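Branched-chain-amino-acid aminotransferase (Deinococcus radiodurans, PDB 3UZO) probably catalyses the pyridoxal-phosphate-dependent transfer of amino groups between leucine, isoleucine or valine and 2-oxoglutarate, serving branched-chain amino acid biosynthesis. Local coordinates at residues 99-104 / 146-151; 105-110 / 199-204; 115-120 / 163-168; 260-263 / 267-270. All coordinates share one frame; numbering follows the deposited sequence.

How the interactions relate
Four contacts run from the antiparallel sheet to the cofactor. Interactions 1 and 3, with centres about 9 Å apart, set the successive helices 94-107 and 115-128 on neighbouring strands 141-151 and 162-172, and the salt bridge of Arg102 with Asp115 ties the helices. Interaction 2, its centre about 7 Å from that of interaction 1, uses the C-terminal end of helix 94-107 to meet the loop of Lys202; interaction 3 is nested in the chain loop it closes. Interaction 4 comes last, its centre about 17 Å and 22 Å from those of interactions 1 and 3. Interactions 1, 2 and 4 touch PLP; helix 94-107 serves sheet packing and, through Arg100, the cofactor; interaction 4 adds helix 266-277.

Interaction 1: 99-104 / 146-151; sequences ARMRMS and PFVIGV. With PLP (pyridoxal-5'-phosphate), chain C.
Where helix 94-107 lies against the antiparallel sheet, Met101 reaches across to Pro146 and Val148 on strand 141-151. The far end of the thioether does the touching: CE of Met101 comes within 3.6 Å of CG2 of Val148, while its SD stays a looser 4.4 Å from CB of Pro146. Met101 runs out extended as far as the sulfur, with CG anti to the backbone N (chi1 -162°), and then bends at chi3 (82°), which carries the methyl group to the valine branch. The side chains of Met101 and Val148 meet at a slant.

Pro146 and Val148 are two residues apart in an extended strand and so face the helix together. Phe147, between them, turns to the other side of the sheet, where its ring meets His70 of the second subunit. This helix-on-sheet layer also holds part of the cofactor site, because Arg100, one position before Met101, extends toward PLP. The edge of its guanidinium meets the phosphate: NH1 of Arg100 donates to O2P of PLP at 2.7 Å, and NH2 of Arg100 adds a weak bond to that oxygen at 3.0 Å. Around the same flat group, NE forms a salt bridge with Glu77 and NH1 also bonds the carbonyl oxygen of Pro264, so partners at several points of its rim fix its rotation.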
loop_
_atom_site.group_PDB
_atom_site.type_symbol
_atom_site.label_atom_id
_atom_site.label_comp_id
_atom_site.label_asym_id
_atom_site.label_seq_id
_atom_site.Cartn_x
_atom_site.Cartn_y
_atom_site.Cartn_z
ATOM N N ALA A 99 6.244 18.457 -7.996
ATOM C CA ALA A 99 5.837 17.818 -9.244
ATOM C C ALA A 99 5.664 16.314 -9.040
ATOM O O ALA A 99 4.699 15.712 -9.523
ATOM C CB ALA A 99 6.879 18.088 -10.328
ATOM N N ARG A 100 6.592 15.703 -8.312
ATOM C CA ARG A 100 6.490 14.274 -8.090
ATOM C C ARG A 100 5.281 13.913 -7.243
ATOM O O ARG A 100 4.636 12.896 -7.488
ATOM C CB ARG A 100 7.759 13.719 -7.432
ATOM C CG ARG A 100 7.770 12.193 -7.364
ATOM C CD ARG A 100 9.121 11.657 -6.951
ATOM N NE ARG A 100 9.457 12.015 -5.579
ATOM C CZ ARG A 100 10.639 11.775 -5.020
ATOM N NH1 ARG A 100 11.592 11.177 -5.730
ATOM N NH2 ARG A 100 10.869 12.132 -3.760
ATOM N N MET A 101 4.959 14.737 -6.251
ATOM C CA MET A 101 3.816 14.410 -5.418
ATOM C C MET A 101 2.542 14.545 -6.229
ATOM O O MET A 101 1.542 13.903 -5.925
ATOM C CB MET A 101 3.743 15.300 -4.180
ATOM C CG MET A 101 2.848 14.703 -3.103
ATOM S SD MET A 101 2.918 15.617 -1.558
ATOM C CE MET A 101 1.790 16.907 -1.939
ATOM N N ARG A 102 2.582 15.383 -7.263
ATOM C CA ARG A 102 1.431 15.560 -8.141
ATOM C C ARG A 102 1.219 14.239 -8.887
ATOM O O ARG A 102 0.084 13.805 -9.125
ATOM C CB ARG A 102 1.708 16.684 -9.139
ATOM C CG ARG A 102 0.511 17.562 -9.429
ATOM C CD ARG A 102 0.860 19.020 -9.242
ATOM N NE ARG A 102 1.993 19.432 -10.069
ATOM C CZ ARG A 102 2.943 20.256 -9.648
ATOM N NH1 ARG A 102 2.891 20.749 -8.415
ATOM N NH2 ARG A 102 3.939 20.594 -10.450
ATOM N N MET A 103 2.318 13.595 -9.259
ATOM C CA MET A 103 2.223 12.325 -9.965
ATOM C C MET A 103 1.764 11.223 -9.018
ATOM O O MET A 103 0.984 10.359 -9.409
ATOM C CB MET A 103 3.559 11.962 -10.621
ATOM C CG MET A 103 3.880 12.821 -11.839
ATOM S SD MET A 103 2.444 13.052 -12.954
ATOM C CE MET A 103 2.646 11.654 -14.099
ATOM N N SER A 104 2.239 11.249 -7.773
ATOM C CA SER A 104 1.815 10.247 -6.796
ATOM C C SER A 104 0.316 10.410 -6.546
ATOM O O SER A 104 -0.432 9.428 -6.533
ATOM C CB SER A 104 2.571 10.413 -5.469
ATOM O OG SER A 104 3.947 10.101 -5.609
ATOM N N PRO A 146 6.139 16.104 3.697
ATOM C CA PRO A 146 4.827 16.513 3.191
ATOM C C PRO A 146 4.092 15.209 2.902
ATOM O O PRO A 146 4.723 14.230 2.481
ATOM C CB PRO A 146 5.153 17.247 1.884
ATOM C CG PRO A 146 6.627 17.586 1.997
ATOM C CD PRO A 146 7.195 16.400 2.714
ATOM N N PHE A 147 2.785 15.171 3.143
ATOM C CA PHE A 147 2.030 13.965 2.848
ATOM C C PHE A 147 0.562 14.276 2.631
ATOM O O PHE A 147 0.056 15.288 3.103
ATOM C CB PHE A 147 2.217 12.901 3.949
ATOM C CG PHE A 147 1.620 13.264 5.283
ATOM C CD1 PHE A 147 0.358 12.802 5.643
ATOM C CD2 PHE A 147 2.347 14.014 6.202
ATOM C CE1 PHE A 147 -0.172 13.076 6.913
ATOM C CE2 PHE A 147 1.829 14.298 7.469
ATOM C CZ PHE A 147 0.567 13.826 7.825
ATOM N N VAL A 148 -0.093 13.411 1.867
ATOM C CA VAL A 148 -1.507 13.546 1.540
ATOM C C VAL A 148 -2.187 12.222 1.847
ATOM O O VAL A 148 -1.694 11.159 1.471
ATOM C CB VAL A 148 -1.714 13.885 0.036
ATOM C CG1 VAL A 148 -3.204 14.022 -0.280
ATOM C CG2 VAL A 148 -0.968 15.179 -0.307
ATOM N N ILE A 149 -3.319 12.295 2.538
ATOM C CA ILE A 149 -4.067 11.105 2.920
ATOM C C ILE A 149 -5.553 11.307 2.668
ATOM O O ILE A 149 -6.071 12.415 2.839
ATOM C CB ILE A 149 -3.885 10.786 4.426
ATOM C CG1 ILE A 149 -4.171 12.043 5.263
ATOM C CG2 ILE A 149 -2.470 10.281 4.687
ATOM C CD1 ILE A 149 -4.123 11.830 6.763
ATOM N N GLY A 150 -6.221 10.232 2.260
ATOM C CA GLY A 150 -7.652 10.283 2.024
ATOM C C GLY A 150 -8.364 10.118 3.357
ATOM O O GLY A 150 -8.032 9.213 4.134
ATOM N N VAL A 151 -9.336 10.981 3.636
ATOM C CA VAL A 151 -10.057 10.903 4.903
ATOM C C VAL A 151 -11.571 11.028 4.732
ATOM O O VAL A 151 -12.075 11.057 3.606
ATOM C CB VAL A 151 -9.570 11.990 5.878
ATOM C CG1 VAL A 151 -8.059 11.844 6.110
ATOM C CG2 VAL A 151 -9.902 13.366 5.328
HETATM N N1 PLP C . 13.708 5.004 -3.780
HETATM C C2 PLP C . 12.749 4.903 -2.769
HETATM C C2A PLP C . 11.980 3.587 -2.627
HETATM C C3 PLP C . 12.536 6.048 -1.920
HETATM O O3 PLP C . 11.625 5.991 -0.933
HETATM C C4 PLP C . 13.302 7.262 -2.130
HETATM C C4A PLP C . 13.013 8.497 -1.179
HETATM C C5 PLP C . 14.301 7.286 -3.217
HETATM C C6 PLP C . 14.482 6.159 -4.017
HETATM C C5A PLP C . 15.159 8.444 -3.549
HETATM O O4P PLP C . 14.448 9.560 -4.015
HETATM P P PLP C . 14.862 11.028 -3.570
HETATM O O1P PLP C . 14.774 11.219 -2.093
HETATM O O2P PLP C . 13.845 11.897 -4.350
HETATM O O3P PLP C . 16.206 11.270 -4.194
#

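Interaction 2: 105-110 / 199-204. With PLP (pyridoxal-5'-phosphate), chain C.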
loop_
_atom_site.group_PDB
_atom_site.type_symbol
_atom_site.label_atom_id
_atom_site.label_comp_id
_atom_site.label_asym_id
_atom_site.label_seq_id
_atom_site.Cartn_x
_atom_site.Cartn_y
_atom_site.Cartn_z
ATOM N N CYS A 105 -0.121 11.653 -6.352
ATOM C CA CYS A 105 -1.534 11.931 -6.109
ATOM C C CYS A 105 -2.388 11.451 -7.273
ATOM O O CYS A 105 -3.410 10.783 -7.087
ATOM C CB CYS A 105 -1.768 13.430 -5.905
ATOM S SG CYS A 105 -1.299 14.049 -4.273
ATOM N N ARG A 106 -1.964 11.806 -8.477
ATOM C CA ARG A 106 -2.694 11.422 -9.674
ATOM C C ARG A 106 -2.880 9.906 -9.734
ATOM O O ARG A 106 -3.969 9.420 -10.042
ATOM C CB ARG A 106 -1.927 11.899 -10.904
ATOM C CG ARG A 106 -2.791 12.240 -12.096
ATOM C CD ARG A 106 -1.956 12.981 -13.113
ATOM N NE ARG A 106 -1.201 14.045 -12.466
ATOM C CZ ARG A 106 -0.222 14.729 -13.047
ATOM N NH1 ARG A 106 0.124 14.457 -14.299
ATOM N NH2 ARG A 106 0.409 15.684 -12.378
ATOM N N ARG A 107 -1.820 9.165 -9.423
ATOM C CA ARG A 107 -1.855 7.704 -9.468
ATOM C C ARG A 107 -2.855 7.069 -8.507
ATOM O O ARG A 107 -3.355 5.974 -8.769
ATOM C CB ARG A 107 -0.453 7.131 -9.217
ATOM C CG ARG A 107 -0.344 5.616 -9.372
ATOM C CD ARG A 107 -0.854 5.136 -10.745
ATOM N NE ARG A 107 -0.524 3.733 -11.021
ATOM C CZ ARG A 107 -1.226 2.675 -10.613
ATOM N NH1 ARG A 107 -2.329 2.818 -9.894
ATOM N NH2 ARG A 107 -0.817 1.456 -10.933
ATOM N N LEU A 108 -3.155 7.750 -7.405
ATOM C CA LEU A 108 -4.108 7.223 -6.437
ATOM C C LEU A 108 -5.429 7.997 -6.414
ATOM O O LEU A 108 -6.200 7.898 -5.457
ATOM C CB LEU A 108 -3.491 7.218 -5.041
ATOM C CG LEU A 108 -2.266 6.315 -4.858
ATOM C CD1 LEU A 108 -1.970 6.176 -3.369
ATOM C CD2 LEU A 108 -2.529 4.948 -5.463
ATOM N N LEU A 109 -5.678 8.762 -7.473
ATOM C CA LEU A 109 -6.901 9.554 -7.592
ATOM C C LEU A 109 -7.088 10.557 -6.459
ATOM O O LEU A 109 -8.209 10.803 -6.014
ATOM C CB LEU A 109 -8.120 8.629 -7.679
ATOM C CG LEU A 109 -8.399 7.954 -9.033
ATOM C CD1 LEU A 109 -7.116 7.445 -9.667
ATOM C CD2 LEU A 109 -9.391 6.818 -8.825
ATOM N N MET A 110 -5.990 11.133 -5.988
ATOM C CA MET A 110 -6.061 12.134 -4.927
ATOM C C MET A 110 -5.844 13.502 -5.566
ATOM O O MET A 110 -5.144 13.613 -6.570
ATOM C CB MET A 110 -4.988 11.883 -3.857
ATOM C CG MET A 110 -5.092 10.512 -3.196
ATOM S SD MET A 110 -4.193 10.362 -1.638
ATOM C CE MET A 110 -2.526 10.126 -2.239
ATOM N N GLY A 199 5.032 1.386 -8.260
ATOM C CA GLY A 199 6.447 1.566 -7.985
ATOM C C GLY A 199 7.057 2.900 -8.378
ATOM O O GLY A 199 8.083 3.297 -7.826
ATOM N N ALA A 200 6.443 3.597 -9.330
ATOM C CA ALA A 200 6.964 4.887 -9.772
ATOM C C ALA A 200 6.420 6.042 -8.940
ATOM O O ALA A 200 6.821 7.189 -9.123
ATOM C CB ALA A 200 6.633 5.109 -11.251
ATOM N N ALA A 201 5.494 5.739 -8.038
ATOM C CA ALA A 201 4.895 6.758 -7.184
ATOM C C ALA A 201 5.376 6.554 -5.751
ATOM O O ALA A 201 5.668 5.437 -5.341
ATOM C CB ALA A 201 3.370 6.669 -7.250
ATOM N N LYS A 202 5.462 7.641 -4.994
ATOM C CA LYS A 202 5.912 7.566 -3.611
ATOM C C LYS A 202 4.696 7.349 -2.710
ATOM O O LYS A 202 4.221 8.279 -2.048
ATOM C CB LYS A 202 6.648 8.854 -3.252
ATOM C CG LYS A 202 7.470 8.799 -1.977
ATOM C CD LYS A 202 8.633 9.779 -2.081
ATOM C CE LYS A 202 9.385 9.931 -0.771
ATOM N NZ LYS A 202 9.981 8.651 -0.298
ATOM N N VAL A 203 4.189 6.114 -2.714
ATOM C CA VAL A 203 3.012 5.745 -1.921
ATOM C C VAL A 203 3.310 4.662 -0.889
ATOM O O VAL A 203 4.174 3.808 -1.099
ATOM C CB VAL A 203 1.847 5.254 -2.821
ATOM C CG1 VAL A 203 1.496 6.314 -3.838
ATOM C CG2 VAL A 203 2.222 3.949 -3.516
ATOM N N GLY A 204 2.562 4.695 0.214
ATOM C CA GLY A 204 2.754 3.745 1.306
ATOM C C GLY A 204 2.790 2.262 0.983
ATOM O O GLY A 204 3.586 1.517 1.559
HETATM N N1 PLP C . 13.708 5.004 -3.780
HETATM C C2 PLP C . 12.749 4.903 -2.769
HETATM C C2A PLP C . 11.980 3.587 -2.627
HETATM C C3 PLP C . 12.536 6.048 -1.920
HETATM O O3 PLP C . 11.625 5.991 -0.933
HETATM C C4 PLP C . 13.302 7.262 -2.130
HETATM C C4A PLP C . 13.013 8.497 -1.179
HETATM C C5 PLP C . 14.301 7.286 -3.217
HETATM C C6 PLP C . 14.482 6.159 -4.017
HETATM C C5A PLP C . 15.159 8.444 -3.549
HETATM O O4P PLP C . 14.448 9.560 -4.015
HETATM P P PLP C . 14.862 11.028 -3.570
HETATM O O1P PLP C . 14.774 11.219 -2.093
HETATM O O2P PLP C . 13.845 11.897 -4.350
HETATM O O3P PLP C . 16.206 11.270 -4.194
#
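Two backbone N-H groups grip the carbonyl oxygen of Cys105, that of Leu108 at 3.1 Å and that of Met110 at 2.8 Å, and the turn they fasten sets Leu108 against Val203. The donors reach the oxygen of Cys105 from opposite faces of the carbonyl plane. The bond from Met110 N to Cys105 O, together with that from Leu109 N to Arg106 O, makes a Schellman motif that ends helix 94-107, with Leu109 as its C-prime residue at positive phi.

Leu108 leaves the helix just there. Its CD1 lies 3.5 Å from CG1 of Val203, a methyl placed beside its own backbone N and anti to the carbonyl carbon by a chi1 of -57°. A looser apolar touch follows one residue back along the helix, where CB of Arg107 is 4.3 Å from CB of Ala201. The subunit interface is close by: Arg107 NH1 bonds Ala209 O of the second subunit, and Leu108 packs on Ala208 of that subunit.

Between Ala201 and Val203, Lys202 is the centre of an inverse gamma turn and sends its chain to the cofactor, while Ser104 OG holds its backbone N. NZ of Lys202 makes a weak bond to O3 of PLP, stands 3.2 Å from C4A of PLP and is also hydrogen-bonded to the hydroxyl of Tyr207. That separation is far beyond a covalent C-N bond. The lysine predicted to carry the cofactor is therefore detached here yet remains beside the carbon it would link to, on a loop whose contact with 105-110 is apolar.

Interaction 3: 115-120 / 163-168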
loop_
_atom_site.group_PDB
_atom_site.type_symbol
_atom_site.label_atom_id
_atom_site.label_comp_id
_atom_site.label_asym_id
_atom_site.label_seq_id
_atom_site.Cartn_x
_atom_site.Cartn_y
_atom_site.Cartn_z
ATOM N N ASP A 115 2.788 23.799 -7.010
ATOM C CA ASP A 115 4.121 24.097 -6.472
ATOM C C ASP A 115 3.945 25.219 -5.451
ATOM O O ASP A 115 4.585 25.252 -4.397
ATOM C CB ASP A 115 5.050 24.612 -7.576
ATOM C CG ASP A 115 5.475 23.532 -8.543
ATOM O OD1 ASP A 115 6.356 23.822 -9.384
ATOM O OD2 ASP A 115 4.944 22.403 -8.471
ATOM N N GLU A 116 3.072 26.154 -5.809
ATOM C CA GLU A 116 2.752 27.314 -4.993
ATOM C C GLU A 116 2.428 26.948 -3.549
ATOM O O GLU A 116 3.065 27.423 -2.610
ATOM C CB GLU A 116 1.551 28.037 -5.612
ATOM C CG GLU A 116 0.930 29.110 -4.740
ATOM C CD GLU A 116 1.627 30.440 -4.868
ATOM O OE1 GLU A 116 2.840 30.511 -4.569
ATOM O OE2 GLU A 116 0.957 31.415 -5.272
ATOM N N GLN A 117 1.418 26.108 -3.373
ATOM C CA GLN A 117 1.011 25.720 -2.034
ATOM C C GLN A 117 1.982 24.736 -1.392
ATOM O O GLN A 117 2.189 24.766 -0.177
ATOM C CB GLN A 117 -0.400 25.127 -2.067
ATOM C CG GLN A 117 -0.939 24.711 -0.686
ATOM C CD GLN A 117 -2.447 24.485 -0.688
ATOM O OE1 GLN A 117 -3.055 24.285 -1.742
ATOM N NE2 GLN A 117 -3.055 24.504 0.499
ATOM N N PHE A 118 2.584 23.875 -2.206
ATOM C CA PHE A 118 3.517 22.882 -1.685
ATOM C C PHE A 118 4.757 23.550 -1.120
ATOM O O PHE A 118 5.154 23.311 0.034
ATOM C CB PHE A 118 3.913 21.897 -2.795
ATOM C CG PHE A 118 4.817 20.776 -2.337
ATOM C CD1 PHE A 118 4.299 19.511 -2.059
ATOM C CD2 PHE A 118 6.189 20.977 -2.201
ATOM C CE1 PHE A 118 5.139 18.460 -1.656
ATOM C CE2 PHE A 118 7.039 19.930 -1.797
ATOM C CZ PHE A 118 6.508 18.670 -1.526
ATOM N N ILE A 119 5.376 24.388 -1.938
ATOM C CA ILE A 119 6.589 25.077 -1.530
ATOM C C ILE A 119 6.290 26.063 -0.407
ATOM O O ILE A 119 7.081 26.210 0.527
ATOM C CB ILE A 119 7.232 25.812 -2.721
ATOM C CG1 ILE A 119 7.542 24.813 -3.843
ATOM C CG2 ILE A 119 8.507 26.508 -2.277
ATOM C CD1 ILE A 119 8.220 25.428 -5.066
ATOM N N ASP A 120 5.152 26.742 -0.488
ATOM C CA ASP A 120 4.809 27.691 0.561
ATOM C C ASP A 120 4.639 26.960 1.890
ATOM O O ASP A 120 5.004 27.485 2.944
ATOM C CB ASP A 120 3.522 28.446 0.219
ATOM C CG ASP A 120 3.109 29.400 1.324
ATOM O OD1 ASP A 120 2.221 29.046 2.124
ATOM O OD2 ASP A 120 3.696 30.499 1.404
ATOM N N PHE A 163 -9.639 14.976 1.814
ATOM C CA PHE A 163 -8.218 14.698 1.956
ATOM C C PHE A 163 -7.544 15.707 2.865
ATOM O O PHE A 163 -8.043 16.817 3.084
ATOM C CB PHE A 163 -7.515 14.732 0.593
ATOM C CG PHE A 163 -8.131 13.829 -0.433
ATOM C CD1 PHE A 163 -9.281 14.213 -1.120
ATOM C CD2 PHE A 163 -7.580 12.577 -0.692
ATOM C CE1 PHE A 163 -9.875 13.359 -2.049
ATOM C CE2 PHE A 163 -8.166 11.719 -1.615
ATOM C CZ PHE A 163 -9.316 12.108 -2.294
ATOM N N ILE A 164 -6.400 15.303 3.399
ATOM C CA ILE A 164 -5.604 16.172 4.233
ATOM C C ILE A 164 -4.204 16.241 3.624
ATOM O O ILE A 164 -3.679 15.243 3.111
ATOM C CB ILE A 164 -5.494 15.638 5.680
ATOM C CG1 ILE A 164 -6.779 15.946 6.452
ATOM C CG2 ILE A 164 -4.271 16.237 6.357
ATOM C CD1 ILE A 164 -6.763 15.464 7.899
ATOM N N PHE A 165 -3.627 17.434 3.641
ATOM C CA PHE A 165 -2.268 17.646 3.156
ATOM C C PHE A 165 -1.563 18.248 4.351
ATOM O O PHE A 165 -2.032 19.239 4.914
ATOM C CB PHE A 165 -2.209 18.642 2.001
ATOM C CG PHE A 165 -0.818 19.169 1.727
ATOM C CD1 PHE A 165 0.252 18.296 1.551
ATOM C CD2 PHE A 165 -0.586 20.541 1.612
ATOM C CE1 PHE A 165 1.530 18.773 1.261
ATOM C CE2 PHE A 165 0.693 21.032 1.319
ATOM C CZ PHE A 165 1.752 20.144 1.143
ATOM N N SER A 166 -0.440 17.659 4.744
ATOM C CA SER A 166 0.280 18.165 5.902
ATOM C C SER A 166 1.779 18.102 5.686
ATOM O O SER A 166 2.273 17.295 4.893
ATOM C CB SER A 166 -0.107 17.346 7.145
ATOM O OG SER A 166 0.551 17.801 8.313
ATOM N N VAL A 167 2.497 18.980 6.374
ATOM C CA VAL A 167 3.951 18.992 6.297
ATOM C C VAL A 167 4.521 19.219 7.686
ATOM O O VAL A 167 4.215 20.235 8.322
ATOM C CB VAL A 167 4.517 20.127 5.380
ATOM C CG1 VAL A 167 6.046 19.962 5.258
ATOM C CG2 VAL A 167 3.890 20.070 3.999
ATOM N N PHE A 168 5.306 18.263 8.178
ATOM C CA PHE A 168 5.963 18.433 9.472
ATOM C C PHE A 168 7.449 18.251 9.210
ATOM O O PHE A 168 7.844 17.738 8.150
ATOM C CB PHE A 168 5.434 17.449 10.536
ATOM C CG PHE A 168 5.745 15.998 10.277
ATOM C CD1 PHE A 168 6.975 15.448 10.658
ATOM C CD2 PHE A 168 4.787 15.163 9.714
ATOM C CE1 PHE A 168 7.237 14.081 10.488
ATOM C CE2 PHE A 168 5.038 13.789 9.536
ATOM C CZ PHE A 168 6.266 13.253 9.928
#
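Ring packing carries most of this contact: CD1 of Phe118 meets CZ of Phe165 at 4.1 Å, with the two side chains crossing at about a right angle. Each ring approaches the other obliquely. Phe165 stretches from the strand toward the helix, CG anti to its backbone N (chi1 164°), an orientation that brings CZ, the far end of the ring, to Phe118.

A second kind of contact involves Gln117. The backbone carbonyl oxygen of Gln117 sits at the edge of the Phe165 ring, near the ring plane and 4.3 Å from CE2 of Phe165. The aliphatic part of the glutamine brushes the same corner, with CG of Gln117 4.5 Å from CE2 of Phe165.

Through these residues helix 115-128 covers strand 162-172, on the face of the antiparallel sheet that also receives helix 94-107. Met101 of that helix touches both phenylalanines, and Phe118 rests on Pro146 of the neighbouring strand as well.

The polar end of Gln117 joins other parts of the chain: its NE2 is hydrogen-bonded to the hydroxyl of Tyr40 and to the carbonyl oxygen of Asp50.

Interaction 4: 260-263 / 267-270. With PLP (pyridoxal-5'-phosphate), chain C.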
loop_
_atom_site.group_PDB
_atom_site.type_symbol
_atom_site.label_atom_id
_atom_site.label_comp_id
_atom_site.label_asym_id
_atom_site.label_seq_id
_atom_site.Cartn_x
_atom_site.Cartn_y
_atom_site.Cartn_z
ATOM N N PRO A 260 10.132 1.458 -15.205
ATOM C CA PRO A 260 8.848 2.090 -14.910
ATOM C C PRO A 260 8.378 1.763 -13.488
ATOM O O PRO A 260 7.439 2.379 -12.987
ATOM C CB PRO A 260 7.930 1.488 -15.966
ATOM C CG PRO A 260 8.466 0.095 -16.084
ATOM C CD PRO A 260 9.960 0.328 -16.138
ATOM N N SER A 261 9.040 0.805 -12.838
ATOM C CA SER A 261 8.638 0.402 -11.492
ATOM C C SER A 261 9.499 0.918 -10.343
ATOM O O SER A 261 9.329 0.485 -9.195
ATOM C CB SER A 261 8.543 -1.127 -11.413
ATOM O OG SER A 261 9.738 -1.753 -11.863
ATOM N N ILE A 262 10.426 1.828 -10.629
ATOM C CA ILE A 262 11.257 2.377 -9.562
ATOM C C ILE A 262 10.877 3.841 -9.360
ATOM O O ILE A 262 10.298 4.466 -10.243
ATOM C CB ILE A 262 12.769 2.293 -9.883
ATOM C CG1 ILE A 262 13.117 3.246 -11.026
ATOM C CG2 ILE A 262 13.144 0.856 -10.249
ATOM C CD1 ILE A 262 14.603 3.463 -11.199
ATOM N N LEU A 263 11.209 4.387 -8.200
ATOM C CA LEU A 263 10.872 5.772 -7.916
ATOM C C LEU A 263 11.772 6.733 -8.669
ATOM O O LEU A 263 12.987 6.538 -8.720
ATOM C CB LEU A 263 11.009 6.062 -6.418
ATOM C CG LEU A 263 10.518 7.465 -6.055
ATOM C CD1 LEU A 263 8.995 7.450 -6.048
ATOM C CD2 LEU A 263 11.052 7.881 -4.686
ATOM N N THR A 267 17.366 12.777 -6.130
ATOM C CA THR A 267 18.800 12.735 -5.896
ATOM C C THR A 267 19.476 12.080 -7.109
ATOM O O THR A 267 20.533 12.526 -7.553
ATOM C CB THR A 267 19.164 11.944 -4.614
ATOM O OG1 THR A 267 18.445 12.476 -3.491
ATOM C CG2 THR A 267 20.654 12.064 -4.326
ATOM N N LYS A 268 18.859 11.027 -7.636
ATOM C CA LYS A 268 19.381 10.325 -8.806
ATOM C C LYS A 268 19.464 11.273 -10.011
ATOM O O LYS A 268 20.512 11.374 -10.659
ATOM C CB LYS A 268 18.484 9.121 -9.132
ATOM C CG LYS A 268 18.922 8.258 -10.324
ATOM C CD LYS A 268 18.235 8.670 -11.629
ATOM C CE LYS A 268 16.709 8.523 -11.565
ATOM N NZ LYS A 268 16.256 7.103 -11.463
ATOM N N TYR A 269 18.371 11.968 -10.319
ATOM C CA TYR A 269 18.403 12.891 -11.452
ATOM C C TYR A 269 19.411 14.007 -11.231
ATOM O O TYR A 269 20.018 14.514 -12.182
ATOM C CB TYR A 269 17.014 13.477 -11.729
ATOM C CG TYR A 269 16.101 12.493 -12.405
ATOM C CD1 TYR A 269 15.000 11.957 -11.740
ATOM C CD2 TYR A 269 16.375 12.046 -13.700
ATOM C CE1 TYR A 269 14.197 10.993 -12.344
ATOM C CE2 TYR A 269 15.582 11.087 -14.312
ATOM C CZ TYR A 269 14.498 10.562 -13.629
ATOM O OH TYR A 269 13.737 9.583 -14.216
ATOM N N SER A 270 19.595 14.400 -9.976
ATOM C CA SER A 270 20.559 15.446 -9.672
ATOM C C SER A 270 21.971 14.921 -9.970
ATOM O O SER A 270 22.780 15.600 -10.614
ATOM C CB SER A 270 20.440 15.863 -8.203
ATOM O OG SER A 270 19.134 16.354 -7.919
HETATM N N1 PLP C . 13.708 5.004 -3.780
HETATM C C2 PLP C . 12.749 4.903 -2.769
HETATM C C2A PLP C . 11.980 3.587 -2.627
HETATM C C3 PLP C . 12.536 6.048 -1.920
HETATM O O3 PLP C . 11.625 5.991 -0.933
HETATM C C4 PLP C . 13.302 7.262 -2.130
HETATM C C4A PLP C . 13.013 8.497 -1.179
HETATM C C5 PLP C . 14.301 7.286 -3.217
HETATM C C6 PLP C . 14.482 6.159 -4.017
HETATM C C5A PLP C . 15.159 8.444 -3.549
HETATM O O4P PLP C . 14.448 9.560 -4.015
HETATM P P PLP C . 14.862 11.028 -3.570
HETATM O O1P PLP C . 14.774 11.219 -2.093
HETATM O O2P PLP C . 13.845 11.897 -4.350
HETATM O O3P PLP C . 16.206 11.270 -4.194
#
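Ile262 and Lys268 meet across the turn that leads into helix 266-277, whose first residues help to bind the cofactor phosphate. The tight part of the arrangement is at PLP. O3P of PLP takes a bond of 2.7 Å from the backbone N of Thr267, nearly straight at 159°, and a second of 2.6 Å from OG1 of the same residue. Bonds from Ser265 OG and Ile266 N also reach PLP, in keeping with a phosphate held at the start of a helix. Leu263 lies over the pyridine ring, its CD2 3.5 Å from C4 of PLP and almost as near to C5.

The direct touch between the two segments is looser. NZ of Lys268 stops 4.0 Å from CD1 of Ile262 and 4.3 Å from the carbonyl oxygen of Leu263, without a hydrogen bond to either atom. Asn243 serves both instead: its OD1 pairs with NZ of Lys268, and its ND2 donates to Leu263 O. Bends at chi2, chi3 and chi4 shorten the reach of the lysine. Toward solvent, the exposed ring of Tyr269 has CE of Lys268 over its centre, 3.5 Å above the ring plane.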